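Side-chain contacts in enoyl-CoA hydratase/isomerase (Mycobacterium abscessus, PDB 3QXZ), which probably acts on enoyl-CoA thioesters of fatty acid metabolism as a hydratase or isomerase of the crotonase superfamily: residues A42-R45 against L46-P50; T212-L215 against L216-Q220; T32-L35 against G36-L39; Q91-A94 against F95-R98. One frame throughout, in Å; residues are numbered along the deposited sequence. Where two conformers were deposited one is given.

In the fold
From the N terminus, interaction 3 comes first: residues 32-39 form the capped opening of helix 33-48, which crosses between strands 17-23 and 54-59. Interaction 1 follows two residues later on the same helix and takes it to its end at a potassium ion, its centre about 16 Å from that of interaction 3. Interaction 4 turns the chain within the long loop between strands 54-59 and 101-105, and interaction 2 lies much later, within helix 206-222. All four are local and in series, none nested or crossed. Interaction 4 is the bridge: Arg-98, in one of its two conformers, forms salt bridges with Asp-47 and Asp-48, while Arg-214 reaches the carbonyls of Phe-95 and Leu-97.

Interaction 1: residues A42-R45 against L46-P50; sequences AYQR and LDDDP. With K (potassium ion), chain D; EDO (1,2-ethanediol), chain I.
Gln-44 and Asp-48, one turn apart, meet through weak polar contacts: Gln-44 NE2 lies 3.2 Å from Asp-48 OD1 and 3.3 Å from Asp-48 OD2, amide and carboxylate planes 33° apart. The Gln-44 chain, bent at chi2 (64°), turns its amide forward along the helix, toward Asp-48, where a 1,2-ethanediol, probably from the crystallisation liquor, bridges it to Asp-47: the diol O2 accepts from Gln-44 NE2 and donates to Asp-47 OD2 at 2.6 Å. In one of its two conformers Arg-98 is the stronger partner of Asp-48, by a salt bridge. Farther round, a water accepts from Arg-45 NH1 and donates to Asp-49 OD2 at 2.8 Å; Arg-45 also pairs with Glu-11, and Asp-49 OD1 accepts from Ala-51 N. Leu-46 CD2 lies against the guanidinium, 3.7 Å from Arg-45 NH1, while Leu-46 packs on Ile-13, Leu-20 and Ile-55 of the sheet. The backbone bond Leu-46 N to Ala-42 O is 2.9 Å; Asp-49 N to Arg-45 O is weak, as the helix ends. There the carbonyls of Leu-46, Asp-47 and Asp-49 turn onto a potassium ion; Val-52 O, Thr-99 OG1 and a water complete this C-terminal helix-end metal site.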
loop_
_atom_site.group_PDB
_atom_site.type_symbol
_atom_site.label_atom_id
_atom_site.label_comp_id
_atom_site.label_asym_id
_atom_site.label_seq_id
_atom_site.Cartn_x
_atom_site.Cartn_y
_atom_site.Cartn_z
ATOM N N ALA A 42 7.433 0.205 -29.073
ATOM C CA ALA A 42 7.766 -1.208 -28.871
ATOM C C ALA A 42 6.764 -1.872 -27.929
ATOM O O ALA A 42 6.308 -2.979 -28.198
ATOM C CB ALA A 42 9.183 -1.377 -28.338
ATOM N N TYR A 43 6.412 -1.209 -26.829
ATOM C CA TYR A 43 5.376 -1.741 -25.933
ATOM C C TYR A 43 4.091 -2.044 -26.710
ATOM O O TYR A 43 3.493 -3.102 -26.538
ATOM C CB TYR A 43 5.067 -0.760 -24.806
ATOM C CG TYR A 43 5.996 -0.827 -23.626
ATOM C CD1 TYR A 43 6.677 -1.999 -23.294
ATOM C CD2 TYR A 43 6.172 0.286 -22.821
ATOM C CE1 TYR A 43 7.502 -2.059 -22.172
ATOM C CE2 TYR A 43 7.016 0.240 -21.700
ATOM C CZ TYR A 43 7.679 -0.936 -21.401
ATOM O OH TYR A 43 8.490 -1.013 -20.284
ATOM N N GLN A 44 3.649 -1.114 -27.554
ATOM C CA GLN A 44 2.396 -1.312 -28.271
ATOM C C GLN A 44 2.474 -2.489 -29.253
ATOM O O GLN A 44 1.587 -3.354 -29.289
ATOM C CB GLN A 44 1.960 -0.040 -29.003
ATOM C CG GLN A 44 0.566 -0.196 -29.649
ATOM C CD GLN A 44 -0.513 -0.405 -28.600
ATOM O OE1 GLN A 44 -0.822 0.503 -27.825
ATOM N NE2 GLN A 44 -1.089 -1.615 -28.562
ATOM N N ARG A 45 3.551 -2.547 -30.030
ATOM C CA ARG A 45 3.714 -3.608 -31.021
ATOM C C ARG A 45 3.831 -4.970 -30.340
ATOM O O ARG A 45 3.211 -5.941 -30.779
ATOM C CB ARG A 45 4.938 -3.310 -31.898
ATOM C CG ARG A 45 5.290 -4.432 -32.855
ATOM C CD ARG A 45 6.421 -4.034 -33.802
ATOM N NE ARG A 45 7.512 -3.362 -33.101
ATOM C CZ ARG A 45 8.427 -3.974 -32.352
ATOM N NH1 ARG A 45 8.401 -5.298 -32.191
ATOM N NH2 ARG A 45 9.367 -3.248 -31.754
ATOM N N LEU A 46 4.622 -5.041 -29.266
ATOM C CA LEU A 46 4.837 -6.299 -28.570
ATOM C C LEU A 46 3.562 -6.744 -27.866
ATOM O O LEU A 46 3.270 -7.942 -27.806
ATOM C CB LEU A 46 6.023 -6.196 -27.592
ATOM C CG LEU A 46 7.390 -5.977 -28.254
ATOM C CD1 LEU A 46 8.425 -5.663 -27.192
ATOM C CD2 LEU A 46 7.802 -7.186 -29.085
ATOM N N ASP A 47 2.794 -5.792 -27.342
ATOM C CA ASP A 47 1.517 -6.136 -26.732
ATOM C C ASP A 47 0.587 -6.782 -27.758
ATOM O O ASP A 47 -0.087 -7.779 -27.457
ATOM C CB ASP A 47 0.846 -4.918 -26.082
ATOM C CG ASP A 47 -0.236 -5.302 -25.089
ATOM O OD1 ASP A 47 -0.104 -6.345 -24.420
ATOM O OD2 ASP A 47 -1.200 -4.540 -24.961
ATOM N N ASP A 48 0.582 -6.233 -28.973
ATOM C CA ASP A 48 -0.281 -6.716 -30.040
ATOM C C ASP A 48 0.162 -8.050 -30.635
ATOM O O ASP A 48 -0.661 -8.751 -31.227
ATOM C CB ASP A 48 -0.392 -5.658 -31.135
ATOM C CG ASP A 48 -1.147 -4.431 -30.677
ATOM O OD1 ASP A 48 -1.891 -4.525 -29.673
ATOM O OD2 ASP A 48 -1.002 -3.373 -31.326
ATOM N N ASP A 49 1.436 -8.406 -30.478
ATOM C CA ASP A 49 2.001 -9.635 -31.050
ATOM C C ASP A 49 1.554 -10.835 -30.205
ATOM O O ASP A 49 1.963 -10.949 -29.047
ATOM C CB ASP A 49 3.529 -9.518 -31.044
ATOM C CG ASP A 49 4.224 -10.654 -31.780
ATOM O OD1 ASP A 49 3.603 -11.713 -31.978
ATOM O OD2 ASP A 49 5.408 -10.456 -32.119
ATOM N N PRO A 50 0.714 -11.738 -30.762
ATOM C CA PRO A 50 0.191 -12.851 -29.965
ATOM C C PRO A 50 1.283 -13.813 -29.502
ATOM O O PRO A 50 1.092 -14.524 -28.511
ATOM C CB PRO A 50 -0.758 -13.567 -30.943
ATOM C CG PRO A 50 -0.243 -13.228 -32.276
ATOM C CD PRO A 50 0.246 -11.807 -32.160
HETATM K K K D . 1.540 -9.870 -26.632
HETATM C C1 EDO I . -2.257 -0.336 -24.694
HETATM O O1 EDO I . -2.609 0.622 -25.701
HETATM C C2 EDO I . -2.950 -1.663 -24.977
HETATM O O2 EDO I . -2.250 -2.365 -26.016
HETATM O O HOH W 1 6.640 -7.997 -32.845
HETATM O O HOH W 2 -0.876 -11.129 -26.645
#

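Interaction 2: residues T212-L215 against L216-Q220; sequences TKRL and LWDAQ
Arg-214 and Asp-218 form an i to i+4 salt bridge: Arg-214 NH1 reaches Asp-218 OD1 at 2.8 Å, and NE adds a weak bond to the same oxygen at 3.3 Å. OD1 sits at the edge of the guanidinium, near its plane, yet NH1 meets it from above the carboxylate, the two planes being 62° apart. Bends at chi2 (-94°) and chi3 carry the guanidinium forward along the helix, over to Asp-218. A water ties the pair again, accepting from Arg-214 NE and donating to Asp-218 OD2 at 2.7 Å. The guanidinium also passes Trp-217, with NH1 3.6 Å from CB and its plane nearly parallel to the indole. On the next flank Lys-213 CG lies 3.8 Å from Trp-217 CD1, at the ring edge. All this decorates helix 206-222 of the crotonase-like fold, whose regular i to i+4 bonds include Asp-218 N to Arg-214 O at 2.8 Å. Farther out, Asp-121 receives both Lys-213 NZ and Trp-217 NE1 through separate carboxylate oxygens, while Arg-232 pairs with Asp-218 OD2. Arg-214 NH2 donates to the carbonyls of Phe-95 and Leu-97. Across the subunit interface, His-147 of a second subunit packs on Leu-215 and Leu-216, and Thr-156 of that subunit on Trp-217.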
loop_
_atom_site.group_PDB
_atom_site.type_symbol
_atom_site.label_atom_id
_atom_site.label_comp_id
_atom_site.label_asym_id
_atom_site.label_seq_id
_atom_site.Cartn_x
_atom_site.Cartn_y
_atom_site.Cartn_z
ATOM N N THR A 212 -6.162 -10.874 -15.900
ATOM C CA THR A 212 -5.720 -10.569 -14.536
ATOM C C THR A 212 -4.939 -9.249 -14.495
ATOM O O THR A 212 -5.212 -8.392 -13.638
ATOM C CB THR A 212 -4.862 -11.732 -14.017
ATOM O OG1 THR A 212 -5.668 -12.926 -13.977
ATOM C CG2 THR A 212 -4.359 -11.472 -12.577
ATOM N N LYS A 213 -3.998 -9.066 -15.426
ATOM C CA LYS A 213 -3.241 -7.819 -15.464
ATOM C C LYS A 213 -4.156 -6.635 -15.700
ATOM O O LYS A 213 -4.057 -5.619 -15.007
ATOM C CB LYS A 213 -2.172 -7.874 -16.549
ATOM C CG LYS A 213 -1.420 -6.530 -16.627
ATOM C CD LYS A 213 -0.196 -6.547 -17.500
ATOM C CE LYS A 213 0.405 -5.149 -17.582
ATOM N NZ LYS A 213 1.832 -5.147 -18.037
ATOM N N ARG A 214 -5.051 -6.749 -16.676
ATOM C CA ARG A 214 -5.910 -5.615 -16.998
ATOM C C ARG A 214 -6.917 -5.296 -15.922
ATOM O O ARG A 214 -7.219 -4.117 -15.724
ATOM C CB ARG A 214 -6.574 -5.813 -18.361
ATOM C CG ARG A 214 -5.532 -5.713 -19.483
ATOM C CD ARG A 214 -5.390 -4.317 -20.096
ATOM N NE ARG A 214 -5.523 -3.190 -19.189
ATOM C CZ ARG A 214 -4.546 -2.674 -18.442
ATOM N NH1 ARG A 214 -4.812 -1.604 -17.687
ATOM N NH2 ARG A 214 -3.324 -3.237 -18.398
ATOM N N LEU A 215 -7.430 -6.292 -15.195
ATOM C CA LEU A 215 -8.350 -5.967 -14.097
ATOM C C LEU A 215 -7.582 -5.315 -12.939
ATOM O O LEU A 215 -8.020 -4.294 -12.386
ATOM C CB LEU A 215 -9.140 -7.200 -13.639
ATOM C CG LEU A 215 -10.104 -6.950 -12.471
ATOM C CD1 LEU A 215 -11.046 -5.755 -12.708
ATOM C CD2 LEU A 215 -10.909 -8.207 -12.242
ATOM N N LEU A 216 -6.436 -5.886 -12.582
ATOM C CA LEU A 216 -5.627 -5.296 -11.522
ATOM C C LEU A 216 -5.380 -3.801 -11.794
ATOM O O LEU A 216 -5.636 -2.945 -10.932
ATOM C CB LEU A 216 -4.305 -6.061 -11.371
ATOM C CG LEU A 216 -3.311 -5.520 -10.345
ATOM C CD1 LEU A 216 -3.733 -5.794 -8.948
ATOM C CD2 LEU A 216 -1.937 -6.155 -10.619
ATOM N N TRP A 217 -4.904 -3.504 -12.997
ATOM C CA TRP A 217 -4.517 -2.140 -13.303
ATOM C C TRP A 217 -5.696 -1.247 -13.675
ATOM O O TRP A 217 -5.708 -0.081 -13.254
ATOM C CB TRP A 217 -3.433 -2.117 -14.373
ATOM C CG TRP A 217 -2.090 -2.525 -13.871
ATOM C CD1 TRP A 217 -1.375 -3.650 -14.200
ATOM C CD2 TRP A 217 -1.291 -1.792 -12.943
ATOM N NE1 TRP A 217 -0.169 -3.662 -13.519
ATOM C CE2 TRP A 217 -0.093 -2.525 -12.751
ATOM C CE3 TRP A 217 -1.464 -0.571 -12.255
ATOM C CZ2 TRP A 217 0.928 -2.076 -11.919
ATOM C CZ3 TRP A 217 -0.441 -0.126 -11.424
ATOM C CH2 TRP A 217 0.734 -0.891 -11.244
ATOM N N ASP A 218 -6.677 -1.734 -14.449
ATOM C CA ASP A 218 -7.850 -0.881 -14.741
ATOM C C ASP A 218 -8.514 -0.432 -13.463
ATOM O O ASP A 218 -8.947 0.717 -13.359
ATOM C CB ASP A 218 -8.919 -1.582 -15.585
ATOM C CG ASP A 218 -8.532 -1.754 -17.058
ATOM O OD1 ASP A 218 -7.551 -1.145 -17.552
ATOM O OD2 ASP A 218 -9.251 -2.507 -17.719
ATOM N N ALA A 219 -8.591 -1.332 -12.482
ATOM C CA ALA A 219 -9.238 -0.992 -11.220
ATOM C C ALA A 219 -8.494 0.148 -10.514
ATOM O O ALA A 219 -9.118 1.069 -9.982
ATOM C CB ALA A 219 -9.387 -2.244 -10.330
ATOM N N GLN A 220 -7.157 0.101 -10.555
ATOM C CA GLN A 220 -6.336 1.186 -9.998
ATOM C C GLN A 220 -6.479 2.466 -10.801
ATOM O O GLN A 220 -6.655 3.545 -10.220
ATOM C CB GLN A 220 -4.851 0.777 -9.931
ATOM C CG GLN A 220 -4.540 -0.391 -9.029
ATOM C CD GLN A 220 -4.772 -0.066 -7.592
ATOM O OE1 GLN A 220 -4.444 1.037 -7.134
ATOM N NE2 GLN A 220 -5.297 -1.023 -6.831
HETATM O O HOH W 3 -8.282 -2.970 -20.177
#

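Interaction 3: residues T32-L35 against G36-L39; sequences TVEL and GRQL
Glu-34 reaches both Arg-37 and Gln-38, three and four residues on, across the first turns of helix 33-48, the helix of the beta-alpha-beta unit that joins strands 17-23 and 54-59. The chain leaves CB with CG anti to the backbone N and then bends at chi2 (62°), which swings the carboxylate forward along the helix. CG itself passes 3.7 Å from Gln-38 NE2. Beyond CD the two oxygens part company. OE1 forms a salt bridge with Arg-37 NH1 at 3.0 Å; it lies near the guanidinium plane, whereas the carboxylate is turned 66° against that plane. OE2 accepts from Gln-38 NE2 at 3.1 Å through its anti lone pair, and the N-H points almost straight at it (175°). Two partners on different oxygens thus fix the rotation of the carboxylate on this exposed side of the helix. Leu-35 turns to the buried side, against Leu-9 and Leu-22 of the neighbouring strands. Thr-32 is the N-cap: its OG1 accepts from Leu-35 N at 3.0 Å, and its carbonyl takes the Gly-36 N-H to begin the regular helical bonding. The extended Arg-37 chain brings one face of its guanidinium onto Val-33 CG1, which sits offset toward the rim, 3.6 Å from Arg-37 NH2.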
loop_
_atom_site.group_PDB
_atom_site.type_symbol
_atom_site.label_atom_id
_atom_site.label_comp_id
_atom_site.label_asym_id
_atom_site.label_seq_id
_atom_site.Cartn_x
_atom_site.Cartn_y
_atom_site.Cartn_z
ATOM N N THR A 32 16.315 9.666 -23.300
ATOM C CA THR A 32 16.128 10.721 -24.289
ATOM C C THR A 32 14.702 10.680 -24.801
ATOM O O THR A 32 14.027 9.641 -24.711
ATOM C CB THR A 32 17.067 10.560 -25.514
ATOM O OG1 THR A 32 16.695 9.388 -26.247
ATOM C CG2 THR A 32 18.551 10.481 -25.083
ATOM N N VAL A 33 14.262 11.784 -25.397
ATOM C CA VAL A 33 12.922 11.883 -25.961
ATOM C C VAL A 33 12.704 10.788 -26.997
ATOM O O VAL A 33 11.680 10.091 -26.971
ATOM C CB VAL A 33 12.695 13.266 -26.625
ATOM C CG1 VAL A 33 11.308 13.331 -27.252
ATOM C CG2 VAL A 33 12.879 14.391 -25.619
ATOM N N GLU A 34 13.675 10.616 -27.885
ATOM C CA GLU A 34 13.582 9.574 -28.910
ATOM C C GLU A 34 13.519 8.165 -28.320
ATOM O O GLU A 34 12.750 7.329 -28.799
ATOM C CB GLU A 34 14.706 9.707 -29.957
ATOM C CG GLU A 34 14.636 8.688 -31.111
ATOM C CD GLU A 34 13.381 8.794 -31.971
ATOM O OE1 GLU A 34 12.735 9.860 -32.015
ATOM O OE2 GLU A 34 13.041 7.793 -32.627
ATOM N N LEU A 35 14.298 7.903 -27.276
ATOM C CA LEU A 35 14.213 6.601 -26.603
ATOM C C LEU A 35 12.802 6.382 -26.074
ATOM O O LEU A 35 12.257 5.276 -26.204
ATOM C CB LEU A 35 15.218 6.502 -25.457
ATOM C CG LEU A 35 15.288 5.159 -24.717
ATOM C CD1 LEU A 35 15.842 4.035 -25.618
ATOM C CD2 LEU A 35 16.114 5.311 -23.465
ATOM N N GLY A 36 12.200 7.421 -25.488
ATOM C CA GLY A 36 10.817 7.288 -24.973
ATOM C C GLY A 36 9.807 6.978 -26.065
ATOM O O GLY A 36 8.905 6.147 -25.880
ATOM N N ARG A 37 9.962 7.630 -27.224
ATOM C CA ARG A 37 9.111 7.360 -28.387
ATOM C C ARG A 37 9.237 5.915 -28.831
ATOM O O ARG A 37 8.229 5.246 -29.075
ATOM C CB ARG A 37 9.500 8.263 -29.557
ATOM C CG ARG A 37 9.167 9.719 -29.340
ATOM C CD ARG A 37 9.539 10.508 -30.583
ATOM N NE ARG A 37 9.392 11.944 -30.357
ATOM C CZ ARG A 37 10.254 12.859 -30.787
ATOM N NH1 ARG A 37 11.345 12.489 -31.438
ATOM N NH2 ARG A 37 10.043 14.142 -30.542
ATOM N N GLN A 38 10.480 5.440 -28.931
ATOM C CA GLN A 38 10.740 4.054 -29.351
ATOM C C GLN A 38 10.227 3.023 -28.339
ATOM O O GLN A 38 9.711 1.978 -28.742
ATOM C CB GLN A 38 12.221 3.836 -29.661
ATOM C CG GLN A 38 12.634 4.587 -30.939
ATOM C CD GLN A 38 13.992 4.214 -31.470
ATOM O OE1 GLN A 38 14.502 3.118 -31.239
ATOM N NE2 GLN A 38 14.579 5.129 -32.232
ATOM N N LEU A 39 10.356 3.317 -27.045
ATOM C CA LEU A 39 9.929 2.368 -26.024
ATOM C C LEU A 39 8.410 2.233 -26.034
ATOM O O LEU A 39 7.879 1.120 -25.932
ATOM C CB LEU A 39 10.471 2.771 -24.644
ATOM C CG LEU A 39 10.072 1.872 -23.466
ATOM C CD1 LEU A 39 10.458 0.402 -23.722
ATOM C CD2 LEU A 39 10.679 2.364 -22.161
#

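Interaction 4: residues Q91-A94 against F95-R98; sequences QPAA and FELR
Ala-93 O accepts from Glu-96 N at 3.0 Å and Ala-94 O from Leu-97 N at 3.2 Å, successive i to i+3 bonds of a short 3-10 turn. Both donors stand well above the carbonyl planes. A cis peptide before Pro-92 precedes the turn. Glu-96, in one of its two conformers, closes it with its side chain: CG stands anti to the carbonyl carbon (chi1 -72°), the chain runs out extended, and OE1 accepts from Ala-93 N at 3.0 Å, the nitrogen standing above the carboxylate plane. The Glu-96 N-H thus holds the C=O, and its carboxylate the N-H, of Ala-93. Ala-93 CB makes a CH-pi contact over the Phe-95 ring, 3.8 Å from the centroid. Phe-95 CG takes the crowded position between N and carbonyl carbon (chi1 62°), folding the ring back over that methyl. On another side Pro-92 CG meets Leu-97 CD2 at 3.8 Å, the side chains crossing at about a right angle. This buried turn, in the loop between strands 54-59 and 101-105, is wedged between two helices: Ala-94 and Leu-97 pack on Tyr-43 of helix 33-48, while Phe-95 meets Trp-217 and Met-221 of helix 206-222, and Lys-213 of that helix donates to Ala-94 O.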
loop_
_atom_site.group_PDB
_atom_site.type_symbol
_atom_site.label_atom_id
_atom_site.label_comp_id
_atom_site.label_asym_id
_atom_site.label_seq_id
_atom_site.Cartn_x
_atom_site.Cartn_y
_atom_site.Cartn_z
ATOM N N GLN A 91 4.435 6.228 -23.917
ATOM C CA GLN A 91 3.021 5.926 -24.064
ATOM C C GLN A 91 2.880 4.886 -25.176
ATOM O O GLN A 91 3.459 5.039 -26.255
ATOM C CB GLN A 91 2.233 7.203 -24.392
ATOM C CG GLN A 91 2.293 8.238 -23.258
ATOM C CD GLN A 91 1.524 9.505 -23.565
ATOM O OE1 GLN A 91 0.386 9.458 -24.028
ATOM N NE2 GLN A 91 2.137 10.652 -23.287
ATOM N N PRO A 92 2.142 3.792 -24.921
ATOM C CA PRO A 92 1.457 3.468 -23.671
ATOM C C PRO A 92 2.440 3.125 -22.562
ATOM O O PRO A 92 3.613 2.770 -22.834
ATOM C CB PRO A 92 0.667 2.211 -24.033
ATOM C CG PRO A 92 1.482 1.561 -25.086
ATOM C CD PRO A 92 1.975 2.727 -25.919
ATOM N N ALA A 93 1.961 3.223 -21.330
ATOM C CA ALA A 93 2.732 2.810 -20.144
ATOM C C ALA A 93 2.645 1.285 -20.066
ATOM O O ALA A 93 1.674 0.672 -20.520
ATOM C CB ALA A 93 2.149 3.416 -18.904
ATOM N N ALA A 94 3.647 0.663 -19.465
ATOM C CA ALA A 94 3.664 -0.795 -19.359
ATOM C C ALA A 94 2.397 -1.327 -18.675
ATOM O O ALA A 94 1.891 -2.399 -19.059
ATOM C CB ALA A 94 4.918 -1.251 -18.632
ATOM N N PHE A 95 1.889 -0.593 -17.676
ATOM C CA PHE A 95 0.722 -1.054 -16.914
ATOM C C PHE A 95 -0.605 -0.938 -17.697
ATOM O O PHE A 95 -1.637 -1.371 -17.183
ATOM C CB PHE A 95 0.638 -0.361 -15.528
ATOM C CG PHE A 95 0.480 1.116 -15.602
ATOM C CD1 PHE A 95 -0.758 1.690 -15.898
ATOM C CD2 PHE A 95 1.577 1.947 -15.377
ATOM C CE1 PHE A 95 -0.901 3.085 -16.001
ATOM C CE2 PHE A 95 1.447 3.340 -15.465
ATOM C CZ PHE A 95 0.224 3.906 -15.776
ATOM N N GLU A 96 -0.567 -0.383 -18.912
ATOM C CA GLU A 96 -1.746 -0.309 -19.771
ATOM C C GLU A 96 -1.853 -1.517 -20.694
ATOM O O GLU A 96 -2.872 -1.690 -21.374
ATOM C CB GLU A 96 -1.709 0.983 -20.609
ATOM C CG GLU A 96 -1.979 2.215 -19.749
ATOM C CD GLU A 96 -1.780 3.570 -20.424
ATOM O OE1 GLU A 96 -0.951 3.712 -21.327
ATOM O OE2 GLU A 96 -2.442 4.537 -19.981
ATOM N N LEU A 97 -0.811 -2.347 -20.736
ATOM C CA LEU A 97 -0.750 -3.474 -21.692
ATOM C C LEU A 97 -1.490 -4.713 -21.190
ATOM O O LEU A 97 -1.712 -4.874 -19.987
ATOM C CB LEU A 97 0.713 -3.866 -21.951
ATOM C CG LEU A 97 1.667 -2.739 -22.359
ATOM C CD1 LEU A 97 3.051 -3.326 -22.631
ATOM C CD2 LEU A 97 1.135 -1.909 -23.537
ATOM N N ARG A 98 -1.841 -5.605 -22.114
ATOM C CA ARG A 98 -2.344 -6.927 -21.726
ATOM C C ARG A 98 -1.189 -7.864 -21.340
ATOM O O ARG A 98 -1.383 -8.814 -20.583
ATOM C CB ARG A 98 -3.155 -7.520 -22.878
ATOM C CG ARG A 98 -4.341 -6.657 -23.275
ATOM C CD ARG A 98 -5.007 -7.128 -24.557
ATOM N NE ARG A 98 -4.055 -7.277 -25.658
ATOM C CZ ARG A 98 -3.700 -6.297 -26.484
ATOM N NH1 ARG A 98 -4.213 -5.083 -26.348
ATOM N NH2 ARG A 98 -2.824 -6.533 -27.452
HETATM O O HOH W 4 -0.499 6.447 -22.496
#